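Local coordinates for protein FTT_1639c (Francisella tularensis subsp. tularensis, PDB 7KZW) that is of unknown function and is represented here by the beta-rich C-terminal part of a protein that probably has a transmembrane helix before it, at residues A[13-24]-A[121-129]. The protein carries 3 engineered substitutions. Numbering follows the deposited sequence.
Sequences HGYSKKNMTAYN and NLSYLVESG. Engineered in segment 13-24: Met20 (natural residue Leu).
Tyr124 and Met20 meet where a short C-terminal helical turn closes over the end of a beta hairpin, an example of an aromatic ring buried between two side chains. The tight part surrounds that ring. CB of Met20, an engineered selenomethionine, lies over one face, 4.2 Å from the Tyr124 ring centroid, while Ser128 CB covers the opposite face. Thr21 O sits near the ring plane, 3.5 Å from Tyr124 CE1. Tyr124 projects from the helix to the hairpin turn because its chi1 (177°) sets the ring opposite the backbone N, bringing its OH within 3.3 Å of Lys17 CA. Beside it, Ala22 CB presses against Glu127 CB at 3.6 Å.

Glu127 and buried Asn24 form a polar margin. Glu127, bent at chi2 (57°), turns its carboxylate to Asn24, whose ND2 gives OE2 a weak bond of 3.3 Å, the amide and carboxylate planes nearly perpendicular. Asn24 ND2 is held more firmly by Tyr23 O. The solvent side is looser: exposed His13 approaches the same carboxylate oxygen, a water links its ND1 to Glu127 O, and the exposed Tyr15 ring takes a CH-pi contact from Ser128 CA, 3.6 Å from its centroid.

Ser123 N-caps the helix as strand 114-123 ends. Strand 21-27 pairs with strand 90-97, whose Cys96 touches Ala22 and Tyr124, while Leu122 touches Leu94 of strand 90-97 and Ile103 of strand 102-111.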
loop_
_atom_site.group_PDB
_atom_site.type_symbol
_atom_site.label_atom_id
_atom_site.label_comp_id
_atom_site.label_asym_id
_atom_site.label_seq_id
_atom_site.Cartn_x
_atom_site.Cartn_y
_atom_site.Cartn_z
ATOM N N HIS A 13 10.924 1.474 1.088
ATOM C CA HIS A 13 10.801 2.202 -0.176
ATOM C C HIS A 13 12.069 1.981 -0.980
ATOM O O HIS A 13 13.107 1.588 -0.439
ATOM C CB HIS A 13 10.596 3.692 0.103
ATOM C CG HIS A 13 11.724 4.335 0.856
ATOM N ND1 HIS A 13 12.739 5.025 0.237
ATOM C CD2 HIS A 13 11.977 4.408 2.183
ATOM C CE1 HIS A 13 13.585 5.480 1.149
ATOM N NE2 HIS A 13 13.141 5.128 2.335
ATOM N N GLY A 14 11.995 2.247 -2.283
ATOM C CA GLY A 14 13.169 2.084 -3.128
ATOM C C GLY A 14 12.864 2.515 -4.543
ATOM O O GLY A 14 11.757 2.976 -4.852
ATOM N N TYR A 15 13.863 2.365 -5.405
ATOM C CA TYR A 15 13.717 2.779 -6.799
ATOM C C TYR A 15 14.733 2.032 -7.655
ATOM O O TYR A 15 15.730 1.486 -7.150
ATOM C CB TYR A 15 13.896 4.311 -6.963
ATOM C CG TYR A 15 15.313 4.785 -6.809
ATOM C CD1 TYR A 15 15.916 4.894 -5.533
ATOM C CD2 TYR A 15 16.063 5.147 -7.919
ATOM C CE1 TYR A 15 17.236 5.350 -5.386
ATOM C CE2 TYR A 15 17.395 5.589 -7.755
ATOM C CZ TYR A 15 17.935 5.694 -6.478
ATOM O OH TYR A 15 19.237 6.124 -6.247
ATOM N N SER A 16 14.505 2.058 -8.968
ATOM C CA SER A 16 15.448 1.510 -9.950
ATOM C C SER A 16 15.648 2.551 -11.025
ATOM O O SER A 16 14.693 2.888 -11.729
ATOM C CB SER A 16 14.893 0.226 -10.598
ATOM O OG SER A 16 15.655 -0.097 -11.772
ATOM N N LYS A 17 16.866 3.072 -11.150
ATOM C CA LYS A 17 17.168 4.028 -12.207
ATOM C C LYS A 17 17.044 3.370 -13.586
ATOM O O LYS A 17 16.543 3.982 -14.534
ATOM C CB LYS A 17 18.579 4.611 -11.970
ATOM C CG LYS A 17 18.994 5.699 -12.941
ATOM C CD LYS A 17 20.475 6.081 -12.813
ATOM C CE LYS A 17 20.576 7.496 -12.217
ATOM N NZ LYS A 17 21.356 8.481 -13.056
ATOM N N LYS A 18 17.425 2.097 -13.699
ATOM C CA LYS A 18 17.445 1.432 -15.007
ATOM C C LYS A 18 16.039 1.324 -15.588
ATOM O O LYS A 18 15.829 1.514 -16.794
ATOM C CB LYS A 18 18.049 0.037 -14.819
ATOM C CG LYS A 18 18.076 -0.834 -16.075
ATOM C CD LYS A 18 18.216 -2.310 -15.696
ATOM C CE LYS A 18 19.468 -2.536 -14.847
ATOM N NZ LYS A 18 19.882 -3.976 -14.735
ATOM N N ASN A 19 15.063 1.066 -14.731
ATOM C CA ASN A 19 13.679 0.864 -15.131
ATOM C C ASN A 19 12.816 2.092 -14.879
ATOM O O ASN A 19 11.640 2.078 -15.238
ATOM C CB ASN A 19 13.117 -0.365 -14.402
ATOM C CG ASN A 19 13.937 -1.620 -14.685
ATOM O OD1 ASN A 19 14.307 -1.877 -15.831
ATOM N ND2 ASN A 19 14.260 -2.382 -13.642
HETATM N N MSE A 20 13.400 3.182 -14.380
HETATM C CA MSE A 20 12.672 4.339 -13.869
HETATM C C MSE A 20 11.375 3.930 -13.100
HETATM O O MSE A 20 10.248 4.389 -13.379
HETATM C CB MSE A 20 12.452 5.439 -14.953
HETATM C CG MSE A 20 13.821 6.311 -15.258
HETATM SE SE MSE A 20 13.409 7.589 -16.610
HETATM C CE MSE A 20 15.192 8.363 -16.833
ATOM N N THR A 21 11.554 3.071 -12.101
ATOM C CA THR A 21 10.480 2.663 -11.202
ATOM C C THR A 21 10.835 3.084 -9.784
ATOM O O THR A 21 12.005 3.289 -9.444
ATOM C CB THR A 21 10.269 1.171 -11.176
ATOM O OG1 THR A 21 11.512 0.536 -10.858
ATOM C CG2 THR A 21 9.795 0.668 -12.551
ATOM N N ALA A 22 9.807 3.233 -8.962
ATOM C CA ALA A 22 10.004 3.473 -7.540
ATOM C C ALA A 22 8.793 2.924 -6.813
ATOM O O ALA A 22 7.728 2.692 -7.420
ATOM C CB ALA A 22 10.272 4.945 -7.198
ATOM N N TYR A 23 8.946 2.716 -5.503
ATOM C CA TYR A 23 7.828 2.165 -4.765
ATOM C C TYR A 23 7.854 2.584 -3.314
ATOM O O TYR A 23 8.886 2.994 -2.742
ATOM C CB TYR A 23 7.775 0.636 -4.876
ATOM C CG TYR A 23 8.859 -0.011 -4.077
ATOM C CD1 TYR A 23 8.634 -0.386 -2.747
ATOM C CD2 TYR A 23 10.133 -0.204 -4.609
ATOM C CE1 TYR A 23 9.648 -0.973 -2.000
ATOM C CE2 TYR A 23 11.186 -0.772 -3.825
ATOM C CZ TYR A 23 10.904 -1.141 -2.531
ATOM O OH TYR A 23 11.897 -1.737 -1.741
ATOM N N ASN A 24 6.673 2.498 -2.701
ATOM C CA ASN A 24 6.498 2.534 -1.242
ATOM C C ASN A 24 5.720 1.277 -0.878
ATOM O O ASN A 24 4.679 0.972 -1.503
ATOM C CB ASN A 24 5.650 3.730 -0.772
ATOM C CG ASN A 24 6.403 5.070 -0.651
ATOM O OD1 ASN A 24 5.844 6.019 -0.100
ATOM N ND2 ASN A 24 7.705 5.131 -1.044
ATOM N N ASN A 121 2.071 11.283 -1.263
ATOM C CA ASN A 121 2.434 11.426 -2.658
ATOM C C ASN A 121 3.596 10.483 -2.930
ATOM O O ASN A 121 4.442 10.256 -2.057
ATOM C CB ASN A 121 2.937 12.885 -2.912
ATOM C CG ASN A 121 3.581 13.067 -4.237
ATOM O OD1 ASN A 121 4.790 12.803 -4.403
ATOM N ND2 ASN A 121 2.795 13.470 -5.244
ATOM N N LEU A 122 3.642 9.934 -4.142
ATOM C CA LEU A 122 4.849 9.257 -4.622
ATOM C C LEU A 122 5.152 9.792 -6.008
ATOM O O LEU A 122 4.236 9.967 -6.831
ATOM C CB LEU A 122 4.574 7.762 -4.739
ATOM C CG LEU A 122 5.751 6.891 -5.129
ATOM C CD1 LEU A 122 6.891 7.005 -4.200
ATOM C CD2 LEU A 122 5.269 5.395 -5.236
ATOM N N SER A 123 6.445 10.030 -6.252
ATOM C CA SER A 123 6.882 10.341 -7.604
ATOM C C SER A 123 8.249 9.744 -7.828
ATOM O O SER A 123 9.038 9.590 -6.893
ATOM C CB SER A 123 6.974 11.851 -7.906
ATOM O OG SER A 123 8.026 12.415 -7.133
ATOM N N TYR A 124 8.537 9.373 -9.081
ATOM C CA TYR A 124 9.860 8.843 -9.357
ATOM C C TYR A 124 10.919 9.895 -9.019
ATOM O O TYR A 124 11.979 9.568 -8.457
ATOM C CB TYR A 124 9.981 8.373 -10.821
ATOM C CG TYR A 124 11.375 7.909 -11.088
ATOM C CD1 TYR A 124 11.795 6.611 -10.749
ATOM C CD2 TYR A 124 12.293 8.785 -11.639
ATOM C CE1 TYR A 124 13.099 6.210 -10.934
ATOM C CE2 TYR A 124 13.639 8.383 -11.813
ATOM C CZ TYR A 124 14.008 7.095 -11.455
ATOM O OH TYR A 124 15.335 6.709 -11.661
ATOM N N LEU A 125 10.660 11.155 -9.366
ATOM C CA LEU A 125 11.660 12.223 -9.129
ATOM C C LEU A 125 12.042 12.289 -7.656
ATOM O O LEU A 125 13.226 12.275 -7.292
ATOM C CB LEU A 125 11.104 13.559 -9.622
ATOM C CG LEU A 125 11.979 14.807 -9.386
ATOM C CD1 LEU A 125 13.329 14.653 -10.020
ATOM C CD2 LEU A 125 11.215 16.006 -9.927
ATOM N N VAL A 126 11.041 12.329 -6.784
ATOM C CA VAL A 126 11.358 12.464 -5.378
ATOM C C VAL A 126 11.986 11.193 -4.850
ATOM O O VAL A 126 13.022 11.212 -4.184
ATOM C CB VAL A 126 10.110 12.851 -4.588
ATOM C CG1 VAL A 126 10.370 12.641 -3.096
ATOM C CG2 VAL A 126 9.742 14.298 -4.861
ATOM N N GLU A 127 11.395 10.042 -5.173
ATOM C CA GLU A 127 11.823 8.797 -4.570
ATOM C C GLU A 127 13.210 8.396 -5.022
ATOM O O GLU A 127 13.932 7.707 -4.284
ATOM C CB GLU A 127 10.774 7.732 -4.919
ATOM C CG GLU A 127 10.587 6.705 -3.896
ATOM C CD GLU A 127 10.203 7.241 -2.543
ATOM O OE1 GLU A 127 9.541 8.297 -2.366
ATOM O OE2 GLU A 127 10.603 6.582 -1.613
ATOM N N SER A 128 13.615 8.788 -6.239
ATOM C CA SER A 128 14.944 8.454 -6.735
ATOM C C SER A 128 16.038 9.334 -6.146
ATOM O O SER A 128 17.223 9.085 -6.391
ATOM C CB SER A 128 14.957 8.453 -8.258
ATOM O OG SER A 128 14.785 9.769 -8.727
ATOM N N GLY A 129 15.663 10.314 -5.326
ATOM C CA GLY A 129 16.595 10.999 -4.484
ATOM C C GLY A 129 17.323 12.153 -5.107
ATOM O O GLY A 129 18.132 12.799 -4.427
HETATM O O HOH W 1 13.796 5.504 -2.492
HETATM O O HOH W 2 3.900 7.711 -0.918
#